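Local atomic coordinates of capsular polysaccharide export system protein KpsC (Thermosulfurimonas dismutans, PDB entry 6MGB), a protein that transfers Kdo with beta(2,4) linkage and binds CMP, probably acting in biosynthesis of the glycolipid that anchors Gram-negative bacterial capsules. Residues P146-Y151 with E228-V233; R156-L161 with L236-R241; L160-T165 with S247-E252. One frame throughout, in Å; residues are numbered along the deposited sequence.

Interaction 1 (P146-Y151 with E228-V233). With C5P (cytidine-5'-monophosphate), chain D.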
loop_
_atom_site.group_PDB
_atom_site.type_symbol
_atom_site.label_atom_id
_atom_site.label_comp_id
_atom_site.label_asym_id
_atom_site.label_seq_id
_atom_site.Cartn_x
_atom_site.Cartn_y
_atom_site.Cartn_z
ATOM N N PRO A 146 -12.228 12.141 13.139
ATOM C CA PRO A 146 -12.009 13.401 12.422
ATOM C C PRO A 146 -11.063 14.318 13.179
ATOM O O PRO A 146 -10.942 14.256 14.405
ATOM C CB PRO A 146 -13.414 14.013 12.329
ATOM C CG PRO A 146 -14.357 12.886 12.601
ATOM C CD PRO A 146 -13.637 11.973 13.535
ATOM N N VAL A 147 -10.384 15.180 12.429
ATOM C CA VAL A 147 -9.561 16.228 13.024
ATOM C C VAL A 147 -10.498 17.339 13.482
ATOM O O VAL A 147 -11.190 17.940 12.647
ATOM C CB VAL A 147 -8.508 16.757 12.037
ATOM C CG1 VAL A 147 -7.799 17.983 12.609
ATOM C CG2 VAL A 147 -7.498 15.669 11.706
ATOM N N PRO A 148 -10.562 17.651 14.774
ATOM C CA PRO A 148 -11.494 18.688 15.224
ATOM C C PRO A 148 -11.086 20.062 14.721
ATOM O O PRO A 148 -9.902 20.361 14.544
ATOM C CB PRO A 148 -11.406 18.606 16.752
ATOM C CG PRO A 148 -10.037 18.090 17.012
ATOM C CD PRO A 148 -9.731 17.144 15.882
ATOM N N ARG A 149 -12.087 20.902 14.484
ATOM C CA ARG A 149 -11.816 22.287 14.134
ATOM C C ARG A 149 -11.157 22.989 15.313
ATOM O O ARG A 149 -11.517 22.762 16.472
ATOM C CB ARG A 149 -13.107 23.003 13.739
ATOM C CG ARG A 149 -12.892 24.390 13.153
ATOM C CD ARG A 149 -14.202 24.995 12.677
ATOM N NE ARG A 149 -14.485 26.274 13.322
ATOM C CZ ARG A 149 -14.924 26.404 14.570
ATOM N NH1 ARG A 149 -15.127 25.333 15.325
ATOM N NH2 ARG A 149 -15.156 27.611 15.069
ATOM N N GLY A 150 -10.178 23.838 15.015
ATOM C CA GLY A 150 -9.365 24.464 16.033
ATOM C C GLY A 150 -8.067 23.743 16.324
ATOM O O GLY A 150 -7.194 24.317 16.986
ATOM N N TYR A 151 -7.917 22.501 15.856
ATOM C CA TYR A 151 -6.655 21.790 16.028
ATOM C C TYR A 151 -5.523 22.516 15.312
ATOM O O TYR A 151 -4.428 22.684 15.863
ATOM C CB TYR A 151 -6.793 20.357 15.507
ATOM C CG TYR A 151 -5.628 19.457 15.851
ATOM C CD1 TYR A 151 -5.644 18.683 17.005
ATOM C CD2 TYR A 151 -4.517 19.375 15.023
ATOM C CE1 TYR A 151 -4.583 17.856 17.326
ATOM C CE2 TYR A 151 -3.452 18.550 15.335
ATOM C CZ TYR A 151 -3.491 17.793 16.487
ATOM O OH TYR A 151 -2.434 16.970 16.804
ATOM N N GLU A 228 -2.450 11.013 18.062
ATOM C CA GLU A 228 -3.884 10.792 18.001
ATOM C C GLU A 228 -4.236 10.060 16.713
ATOM O O GLU A 228 -3.617 10.269 15.664
ATOM C CB GLU A 228 -4.648 12.114 18.078
ATOM C CG GLU A 228 -4.468 12.854 19.392
ATOM C CD GLU A 228 -5.369 14.068 19.513
ATOM O OE1 GLU A 228 -4.845 15.184 19.716
ATOM O OE2 GLU A 228 -6.603 13.905 19.402
ATOM N N GLU A 229 -5.238 9.192 16.801
ATOM C CA GLU A 229 -5.593 8.315 15.689
ATOM C C GLU A 229 -6.587 9.024 14.769
ATOM O O GLU A 229 -7.771 8.692 14.689
ATOM C CB GLU A 229 -6.149 7.002 16.213
ATOM C CG GLU A 229 -6.199 5.918 15.176
ATOM C CD GLU A 229 -5.773 4.590 15.741
ATOM O OE1 GLU A 229 -5.150 3.800 15.002
ATOM O OE2 GLU A 229 -6.066 4.324 16.926
ATOM N N PHE A 230 -6.067 10.019 14.060
ATOM C CA PHE A 230 -6.869 10.779 13.117
ATOM C C PHE A 230 -7.096 9.985 11.838
ATOM O O PHE A 230 -6.247 9.200 11.407
ATOM C CB PHE A 230 -6.184 12.102 12.775
ATOM C CG PHE A 230 -6.147 13.081 13.911
ATOM C CD1 PHE A 230 -7.279 13.333 14.666
ATOM C CD2 PHE A 230 -4.977 13.751 14.222
ATOM C CE1 PHE A 230 -7.245 14.235 15.709
ATOM C CE2 PHE A 230 -4.936 14.653 15.264
ATOM C CZ PHE A 230 -6.072 14.895 16.009
ATOM N N ASN A 231 -8.257 10.197 11.236
ATOM C CA ASN A 231 -8.505 9.696 9.896
ATOM C C ASN A 231 -7.433 10.259 8.967
ATOM O O ASN A 231 -7.308 11.488 8.859
ATOM C CB ASN A 231 -9.902 10.097 9.424
ATOM C CG ASN A 231 -10.218 9.587 8.029
ATOM O OD1 ASN A 231 -9.351 9.546 7.163
ATOM N ND2 ASN A 231 -11.466 9.194 7.808
ATOM N N PRO A 232 -6.648 9.417 8.288
ATOM C CA PRO A 232 -5.491 9.952 7.547
ATOM C C PRO A 232 -5.861 10.917 6.435
ATOM O O PRO A 232 -5.158 11.914 6.233
ATOM C CB PRO A 232 -4.811 8.685 7.004
ATOM C CG PRO A 232 -5.872 7.638 7.002
ATOM C CD PRO A 232 -6.746 7.951 8.175
ATOM N N VAL A 233 -6.942 10.656 5.699
ATOM C CA VAL A 233 -7.288 11.544 4.594
ATOM C C VAL A 233 -7.895 12.846 5.108
ATOM O O VAL A 233 -7.786 13.886 4.450
ATOM C CB VAL A 233 -8.224 10.833 3.601
ATOM C CG1 VAL A 233 -7.527 9.632 2.983
ATOM C CG2 VAL A 233 -9.502 10.402 4.273
HETATM O O3P C5P D . 2.290 1.921 3.903
HETATM P P C5P D . 2.011 2.100 5.378
HETATM O O1P C5P D . 3.034 3.073 5.957
HETATM O O2P C5P D . 1.962 0.866 6.257
HETATM O "O5'" C5P D . 0.594 2.817 5.460
HETATM C "C5'" C5P D . -0.616 2.077 5.415
HETATM C "C4'" C5P D . -1.800 2.981 5.643
HETATM O "O4'" C5P D . -1.839 3.369 7.041
HETATM C "C3'" C5P D . -1.767 4.303 4.888
HETATM O "O3'" C5P D . -2.258 4.188 3.564
HETATM C "C2'" C5P D . -2.609 5.220 5.767
HETATM O "O2'" C5P D . -3.996 5.027 5.530
HETATM C "C1'" C5P D . -2.269 4.708 7.167
HETATM N N1 C5P D . -1.179 5.492 7.795
HETATM C C2 C5P D . -1.491 6.542 8.816
HETATM N N3 C5P D . -0.375 7.331 9.447
HETATM C C4 C5P D . 1.014 7.076 9.077
HETATM C C5 C5P D . 1.324 6.031 8.061
HETATM C C6 C5P D . 0.208 5.243 7.430
HETATM O O2 C5P D . -2.613 6.752 9.120
HETATM N N4 C5P D . 2.096 7.843 9.687
#
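Phe230 and Tyr151 meet in a T-shaped, edge-to-face pair that illustrates how two loops can be joined by one buried ring. The edge of Phe230 points at the face of Tyr151, with ring centroids 5.0 Å apart and planes at 83°. CZ of Phe230 comes to 3.6 Å from CE1 of Tyr151, while CE2 lies near the phenol carbon CZ and OH. Val147 packs on one face of the phenylalanine: its CG2 stands 3.9 Å from the centroid of the Phe230 ring, 22° off the normal, a CH-pi contact displaced toward the CG side of the ring. With CG1 anti to the backbone N (chi1 172°), CG2 is left beside that N and over the ring. Against the opposite face of Phe230 lies CB of Glu228, two residues earlier in the chain, and Pro148 adds CD at 3.8 Å from CE1 of Phe230. Packing is close here, and Leu235 of helix 232-236 also touches Phe230.

The outer side is looser. Pro146 and Pro148 are exposed, and the type II turn from Pro148 to Tyr151 reverses the chain and brings the phenol back to Phe230. Glu228 reaches tip to tip toward Tyr151, OE1 lying 3.6 Å from CE1 near the plane of the phenol ring, but its carboxylate is paired through OE2 with Lys145. Asn231 caps helix 232-236 by a weak bond from Val233 N to its OD1, and Pro232 CG approaches O2' of the nucleotide at 3.5 Å. Between the segments the attachment is thus apolar and aromatic, with the Glu228-Lys145 ion pair at its margin.

Interaction 2 (R156-L161 with L236-R241)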
loop_
_atom_site.group_PDB
_atom_site.type_symbol
_atom_site.label_atom_id
_atom_site.label_comp_id
_atom_site.label_asym_id
_atom_site.label_seq_id
_atom_site.Cartn_x
_atom_site.Cartn_y
_atom_site.Cartn_z
ATOM N N ARG A 156 -1.872 28.996 8.748
ATOM C CA ARG A 156 -0.518 28.855 9.266
ATOM C C ARG A 156 0.275 27.900 8.381
ATOM O O ARG A 156 -0.199 26.807 8.056
ATOM C CB ARG A 156 -0.557 28.348 10.707
ATOM C CG ARG A 156 0.793 28.298 11.406
ATOM C CD ARG A 156 1.395 29.684 11.578
ATOM N NE ARG A 156 2.547 29.669 12.478
ATOM C CZ ARG A 156 2.494 29.908 13.787
ATOM N NH1 ARG A 156 1.339 30.192 14.380
ATOM N NH2 ARG A 156 3.603 29.864 14.511
ATOM N N GLU A 157 1.476 28.315 7.987
ATOM C CA GLU A 157 2.318 27.471 7.149
ATOM C C GLU A 157 2.754 26.236 7.929
ATOM O O GLU A 157 3.206 26.340 9.074
ATOM C CB GLU A 157 3.541 28.249 6.663
ATOM C CG GLU A 157 4.357 27.518 5.607
ATOM C CD GLU A 157 5.683 28.195 5.312
ATOM O OE1 GLU A 157 5.923 29.301 5.843
ATOM O OE2 GLU A 157 6.489 27.619 4.550
ATOM N N ARG A 158 2.617 25.067 7.309
ATOM C CA ARG A 158 2.915 23.812 7.985
ATOM C C ARG A 158 3.057 22.705 6.952
ATOM O O ARG A 158 2.416 22.736 5.897
ATOM C CB ARG A 158 1.817 23.458 8.994
ATOM C CG ARG A 158 0.436 23.412 8.368
ATOM C CD ARG A 158 -0.641 22.968 9.341
ATOM N NE ARG A 158 -1.962 23.074 8.724
ATOM C CZ ARG A 158 -2.834 24.057 8.942
ATOM N NH1 ARG A 158 -2.559 25.041 9.791
ATOM N NH2 ARG A 158 -4.000 24.049 8.310
ATOM N N VAL A 159 3.899 21.720 7.273
ATOM C CA VAL A 159 4.097 20.544 6.437
ATOM C C VAL A 159 3.922 19.303 7.301
ATOM O O VAL A 159 3.981 19.360 8.531
ATOM C CB VAL A 159 5.481 20.538 5.749
ATOM C CG1 VAL A 159 5.681 21.818 4.947
ATOM C CG2 VAL A 159 6.600 20.368 6.770
ATOM N N LEU A 160 3.711 18.166 6.639
ATOM C CA LEU A 160 3.445 16.903 7.314
ATOM C C LEU A 160 4.488 15.870 6.911
ATOM O O LEU A 160 4.740 15.668 5.718
ATOM C CB LEU A 160 2.044 16.381 6.979
ATOM C CG LEU A 160 1.632 15.096 7.705
ATOM C CD1 LEU A 160 1.555 15.322 9.208
ATOM C CD2 LEU A 160 0.305 14.579 7.173
ATOM N N LEU A 161 5.087 15.222 7.907
ATOM C CA LEU A 161 5.995 14.101 7.701
ATOM C C LEU A 161 5.284 12.816 8.107
ATOM O O LEU A 161 4.676 12.753 9.180
ATOM C CB LEU A 161 7.283 14.277 8.514
ATOM C CG LEU A 161 8.357 15.226 7.968
ATOM C CD1 LEU A 161 7.779 16.560 7.518
ATOM C CD2 LEU A 161 9.425 15.448 9.027
ATOM N N LEU A 236 -4.746 14.768 6.082
ATOM C CA LEU A 236 -4.013 15.255 4.918
ATOM C C LEU A 236 -4.627 16.526 4.348
ATOM O O LEU A 236 -3.912 17.356 3.776
ATOM C CB LEU A 236 -3.963 14.167 3.845
ATOM C CG LEU A 236 -2.995 13.016 4.128
ATOM C CD1 LEU A 236 -3.316 11.821 3.245
ATOM C CD2 LEU A 236 -1.561 13.470 3.908
ATOM N N SER A 237 -5.942 16.705 4.496
ATOM C CA SER A 237 -6.605 17.868 3.917
ATOM C C SER A 237 -6.086 19.180 4.490
ATOM O O SER A 237 -6.309 20.237 3.888
ATOM C CB SER A 237 -8.115 17.778 4.139
ATOM O OG SER A 237 -8.447 18.034 5.493
ATOM N N HIS A 238 -5.406 19.144 5.635
ATOM C CA HIS A 238 -4.921 20.351 6.291
ATOM C C HIS A 238 -3.506 20.727 5.876
ATOM O O HIS A 238 -2.936 21.663 6.447
ATOM C CB HIS A 238 -4.979 20.178 7.808
ATOM C CG HIS A 238 -6.370 20.061 8.345
ATOM N ND1 HIS A 238 -7.113 21.156 8.730
ATOM C CD2 HIS A 238 -7.155 18.979 8.558
ATOM C CE1 HIS A 238 -8.296 20.754 9.159
ATOM N NE2 HIS A 238 -8.347 19.438 9.065
ATOM N N PHE A 239 -2.928 20.025 4.905
ATOM C CA PHE A 239 -1.585 20.309 4.433
ATOM C C PHE A 239 -1.592 20.401 2.913
ATOM O O PHE A 239 -2.468 19.854 2.240
ATOM C CB PHE A 239 -0.585 19.232 4.885
ATOM C CG PHE A 239 -0.485 19.084 6.377
ATOM C CD1 PHE A 239 0.489 19.764 7.092
ATOM C CD2 PHE A 239 -1.362 18.263 7.066
ATOM C CE1 PHE A 239 0.584 19.629 8.465
ATOM C CE2 PHE A 239 -1.273 18.124 8.440
ATOM C CZ PHE A 239 -0.299 18.809 9.139
ATOM N N ASP A 240 -0.605 21.118 2.383
ATOM C CA ASP A 240 -0.347 21.144 0.949
ATOM C C ASP A 240 0.852 20.302 0.547
ATOM O O ASP A 240 0.896 19.808 -0.585
ATOM C CB ASP A 240 -0.115 22.582 0.476
ATOM C CG ASP A 240 -1.329 23.466 0.675
ATOM O OD1 ASP A 240 -2.462 22.952 0.582
ATOM O OD2 ASP A 240 -1.149 24.676 0.925
ATOM N N ARG A 241 1.816 20.121 1.450
ATOM C CA ARG A 241 3.079 19.463 1.146
ATOM C C ARG A 241 3.303 18.324 2.129
ATOM O O ARG A 241 3.263 18.534 3.346
ATOM C CB ARG A 241 4.231 20.471 1.211
ATOM C CG ARG A 241 5.609 19.876 1.018
ATOM C CD ARG A 241 6.658 20.972 0.938
ATOM N NE ARG A 241 6.627 21.673 -0.343
ATOM C CZ ARG A 241 7.356 22.748 -0.628
ATOM N NH1 ARG A 241 8.176 23.261 0.280
ATOM N NH2 ARG A 241 7.264 23.314 -1.823
HETATM O O HOH W 1 1.913 22.204 3.430
#
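Arg158 sets CG between its backbone N and carbonyl carbon (chi1 55°), and the chain then runs extended to NE, while Phe239 holds CG anti to its carbonyl carbon (chi1 -60°); CG and CD of Arg158 pass by CE1 of Phe239, with NE over the rim of one face. NE of Arg158 donates to the backbone O of His238 at 2.9 Å and 155°, with the oxygen close to the guanidinium plane. A weak second bond comes from NH2, and NH1 is held by Thr153 O. The opposite face of Phe239 receives CB of Leu160, almost over its centre, 3.6 Å from the centroid, a CH-pi contact. CD2 of Leu160 meets CD2 of Leu236 at 3.9 Å.

The backbones join at Leu160 N, which donates weakly to Arg241 O at 3.3 Å where neighbouring parallel strands 158-162 and 241-244 begin to pair. Water 1 bridges Arg158 O and Asp240 N. An alanine at Arg158 would probably leave His238 O without its two side-chain donors and one face of Phe239 less covered. One good and two weak hydrogen bonds tie the loop to the strand where it enters the six-stranded parallel sheet, and the phenyl ring lies between arginine and leucine.

Interaction 3 (L160-T165 with S247-E252). With C5P (cytidine-5'-monophosphate), chain D.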
loop_
_atom_site.group_PDB
_atom_site.type_symbol
_atom_site.label_atom_id
_atom_site.label_comp_id
_atom_site.label_asym_id
_atom_site.label_seq_id
_atom_site.Cartn_x
_atom_site.Cartn_y
_atom_site.Cartn_z
ATOM N N LEU A 160 3.711 18.166 6.639
ATOM C CA LEU A 160 3.445 16.903 7.314
ATOM C C LEU A 160 4.488 15.870 6.911
ATOM O O LEU A 160 4.740 15.668 5.718
ATOM C CB LEU A 160 2.044 16.381 6.979
ATOM C CG LEU A 160 1.632 15.096 7.705
ATOM C CD1 LEU A 160 1.555 15.322 9.208
ATOM C CD2 LEU A 160 0.305 14.579 7.173
ATOM N N LEU A 161 5.087 15.222 7.907
ATOM C CA LEU A 161 5.995 14.101 7.701
ATOM C C LEU A 161 5.284 12.816 8.107
ATOM O O LEU A 161 4.676 12.753 9.180
ATOM C CB LEU A 161 7.283 14.277 8.514
ATOM C CG LEU A 161 8.357 15.226 7.968
ATOM C CD1 LEU A 161 7.779 16.560 7.518
ATOM C CD2 LEU A 161 9.425 15.448 9.027
ATOM N N ILE A 162 5.361 11.802 7.250
ATOM C CA ILE A 162 4.698 10.522 7.481
ATOM C C ILE A 162 5.713 9.561 8.086
ATOM O O ILE A 162 6.770 9.307 7.499
ATOM C CB ILE A 162 4.104 9.956 6.180
ATOM C CG1 ILE A 162 3.069 10.929 5.606
ATOM C CG2 ILE A 162 3.474 8.582 6.428
ATOM C CD1 ILE A 162 2.549 10.547 4.235
ATOM N N ASP A 163 5.392 9.024 9.260
ATOM C CA ASP A 163 6.228 8.008 9.879
ATOM C C ASP A 163 5.712 6.626 9.491
ATOM O O ASP A 163 4.554 6.456 9.103
ATOM C CB ASP A 163 6.240 8.162 11.403
ATOM C CG ASP A 163 7.407 7.436 12.057
ATOM O OD1 ASP A 163 8.376 7.097 11.347
ATOM O OD2 ASP A 163 7.357 7.204 13.284
ATOM N N GLN A 164 6.593 5.634 9.592
ATOM C CA GLN A 164 6.268 4.266 9.218
ATOM C C GLN A 164 6.665 3.324 10.349
ATOM O O GLN A 164 7.230 3.740 11.367
ATOM C CB GLN A 164 6.954 3.889 7.900
ATOM C CG GLN A 164 6.330 4.573 6.697
ATOM C CD GLN A 164 7.155 4.418 5.436
ATOM O OE1 GLN A 164 7.714 5.386 4.923
ATOM N NE2 GLN A 164 7.230 3.194 4.927
ATOM N N THR A 165 6.344 2.045 10.172
ATOM C CA THR A 165 6.626 1.031 11.178
ATOM C C THR A 165 7.998 0.425 10.935
ATOM O O THR A 165 8.374 0.142 9.793
ATOM C CB THR A 165 5.571 -0.078 11.153
ATOM O OG1 THR A 165 5.642 -0.780 9.906
ATOM C CG2 THR A 165 4.176 0.498 11.331
ATOM N N SER A 247 5.589 5.265 2.376
ATOM C CA SER A 247 4.300 4.888 2.937
ATOM C C SER A 247 3.190 4.960 1.890
ATOM O O SER A 247 3.192 5.817 1.004
ATOM C CB SER A 247 3.952 5.798 4.114
ATOM O OG SER A 247 2.647 5.534 4.598
ATOM N N GLN A 248 2.221 4.047 2.012
ATOM C CA GLN A 248 1.019 4.132 1.187
ATOM C C GLN A 248 0.276 5.438 1.429
ATOM O O GLN A 248 -0.459 5.907 0.552
ATOM C CB GLN A 248 0.096 2.945 1.469
ATOM C CG GLN A 248 -1.225 2.983 0.704
ATOM C CD GLN A 248 -2.121 1.805 1.029
ATOM O OE1 GLN A 248 -1.654 0.759 1.480
ATOM N NE2 GLN A 248 -3.418 1.973 0.808
ATOM N N MET A 249 0.445 6.037 2.609
ATOM C CA MET A 249 -0.223 7.299 2.896
ATOM C C MET A 249 0.243 8.406 1.961
ATOM O O MET A 249 -0.480 9.389 1.772
ATOM C CB MET A 249 0.011 7.692 4.356
ATOM C CG MET A 249 -0.782 8.904 4.810
ATOM S SD MET A 249 -0.777 9.086 6.605
ATOM C CE MET A 249 -1.619 10.655 6.790
ATOM N N GLY A 250 1.432 8.265 1.372
ATOM C CA GLY A 250 1.858 9.208 0.351
ATOM C C GLY A 250 0.967 9.174 -0.874
ATOM O O GLY A 250 0.664 10.214 -1.464
ATOM N N PHE A 251 0.531 7.977 -1.275
ATOM C CA PHE A 251 -0.392 7.881 -2.401
ATOM C C PHE A 251 -1.768 8.414 -2.028
ATOM O O PHE A 251 -2.443 9.034 -2.856
ATOM C CB PHE A 251 -0.496 6.438 -2.886
ATOM C CG PHE A 251 -1.291 6.290 -4.149
ATOM C CD1 PHE A 251 -0.844 6.866 -5.328
ATOM C CD2 PHE A 251 -2.484 5.587 -4.161
ATOM C CE1 PHE A 251 -1.571 6.742 -6.496
ATOM C CE2 PHE A 251 -3.216 5.458 -5.328
ATOM C CZ PHE A 251 -2.758 6.037 -6.497
ATOM N N GLU A 252 -2.205 8.179 -0.788
ATOM C CA GLU A 252 -3.468 8.754 -0.338
ATOM C C GLU A 252 -3.421 10.276 -0.395
ATOM O O GLU A 252 -4.418 10.925 -0.731
ATOM C CB GLU A 252 -3.791 8.263 1.072
ATOM C CG GLU A 252 -4.108 6.778 1.115
ATOM C CD GLU A 252 -4.386 6.265 2.510
ATOM O OE1 GLU A 252 -4.162 7.014 3.485
ATOM O OE2 GLU A 252 -4.831 5.104 2.631
HETATM O O3P C5P D . 2.290 1.921 3.903
HETATM P P C5P D . 2.011 2.100 5.378
HETATM O O1P C5P D . 3.034 3.073 5.957
HETATM O O2P C5P D . 1.962 0.866 6.257
HETATM O "O5'" C5P D . 0.594 2.817 5.460
HETATM C "C5'" C5P D . -0.616 2.077 5.415
HETATM C "C4'" C5P D . -1.800 2.981 5.643
HETATM O "O4'" C5P D . -1.839 3.369 7.041
HETATM C "C3'" C5P D . -1.767 4.303 4.888
HETATM O "O3'" C5P D . -2.258 4.188 3.564
HETATM C "C2'" C5P D . -2.609 5.220 5.767
HETATM O "O2'" C5P D . -3.996 5.027 5.530
HETATM C "C1'" C5P D . -2.269 4.708 7.167
HETATM N N1 C5P D . -1.179 5.492 7.795
HETATM C C2 C5P D . -1.491 6.542 8.816
HETATM N N3 C5P D . -0.375 7.331 9.447
HETATM C C4 C5P D . 1.014 7.076 9.077
HETATM C C5 C5P D . 1.324 6.031 8.061
HETATM C C6 C5P D . 0.208 5.243 7.430
HETATM O O2 C5P D . -2.613 6.752 9.120
HETATM N N4 C5P D . 2.096 7.843 9.687
#
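Ser247, the N-cap of helix 248-255, meets both Ile162 and Gln164 at and just beyond the end of strand 158-162. Its CB lies 3.7 Å from CG of Gln164 and about as far from CG2 of Ile162. With OG anti to its backbone N (chi1 174°), the hydroxyl accepts from Met249 N, the capping bond. Ser247 OG also donates to O1P of CMP at 2.8 Å. Gln164 runs extended past the serine backbone, and its NE2 is held by Asp168 and Ser246.

Gln248 follows with a backbone grip: its N donates to O3P of CMP at 2.8 Å and 173°. Met249 turns back to the strand. Its CG touches CD1 of Ile162 at 3.8 Å in the conformer described, and its SD lies 3.4 Å from N3 of the cytosine. In that conformer Ile162 sends its other branch, CG2, toward the base amino group N4, and both residues lie beside the cytosine. Gly250, within the first turn, has its N near CD1 of Ile162. One turn after Gln248, Glu252 receives O2' of the ribose on OE1 at 2.9 Å, and more weakly O3' on OE2.

The loop just after the strand answers at the base end, where N4 of CMP donates to Asp163 O at 2.9 Å; Lys200 and His202 also bind the nucleotide. Strand end and helix start form a nucleotide pocket of the kind expected in the C-terminal half of a GT-B glycosyltransferase. The phosphate lies at the helix N-terminus, whose dipole would probably favour its negative charge, while oxygen acceptors read an amino group and two hydroxyls.

The three contacts adjoin one another around helix 232-236, and two of them border the nucleotide. Interactions 1 and 2, centred about 13 Å apart, use the two ends of that helix and meet where Val147 CG1 touches His238 NE2 at 3.9 Å. The same helix faces interaction 3: Pro232 CB and Leu236 CG each lie 3.8 Å from Met249 CE, and Pro232 also adjoins Glu252. Interactions 2 and 3 share Leu160 and Leu161 on strand 158-162, whose start receives the loop and whose end reaches CMP. Interaction 3 carries the direct polar contacts, interaction 1 borders the ligand through Pro232, and interaction 2 stands behind, the Leu236 side chain being about 7 Å from CMP.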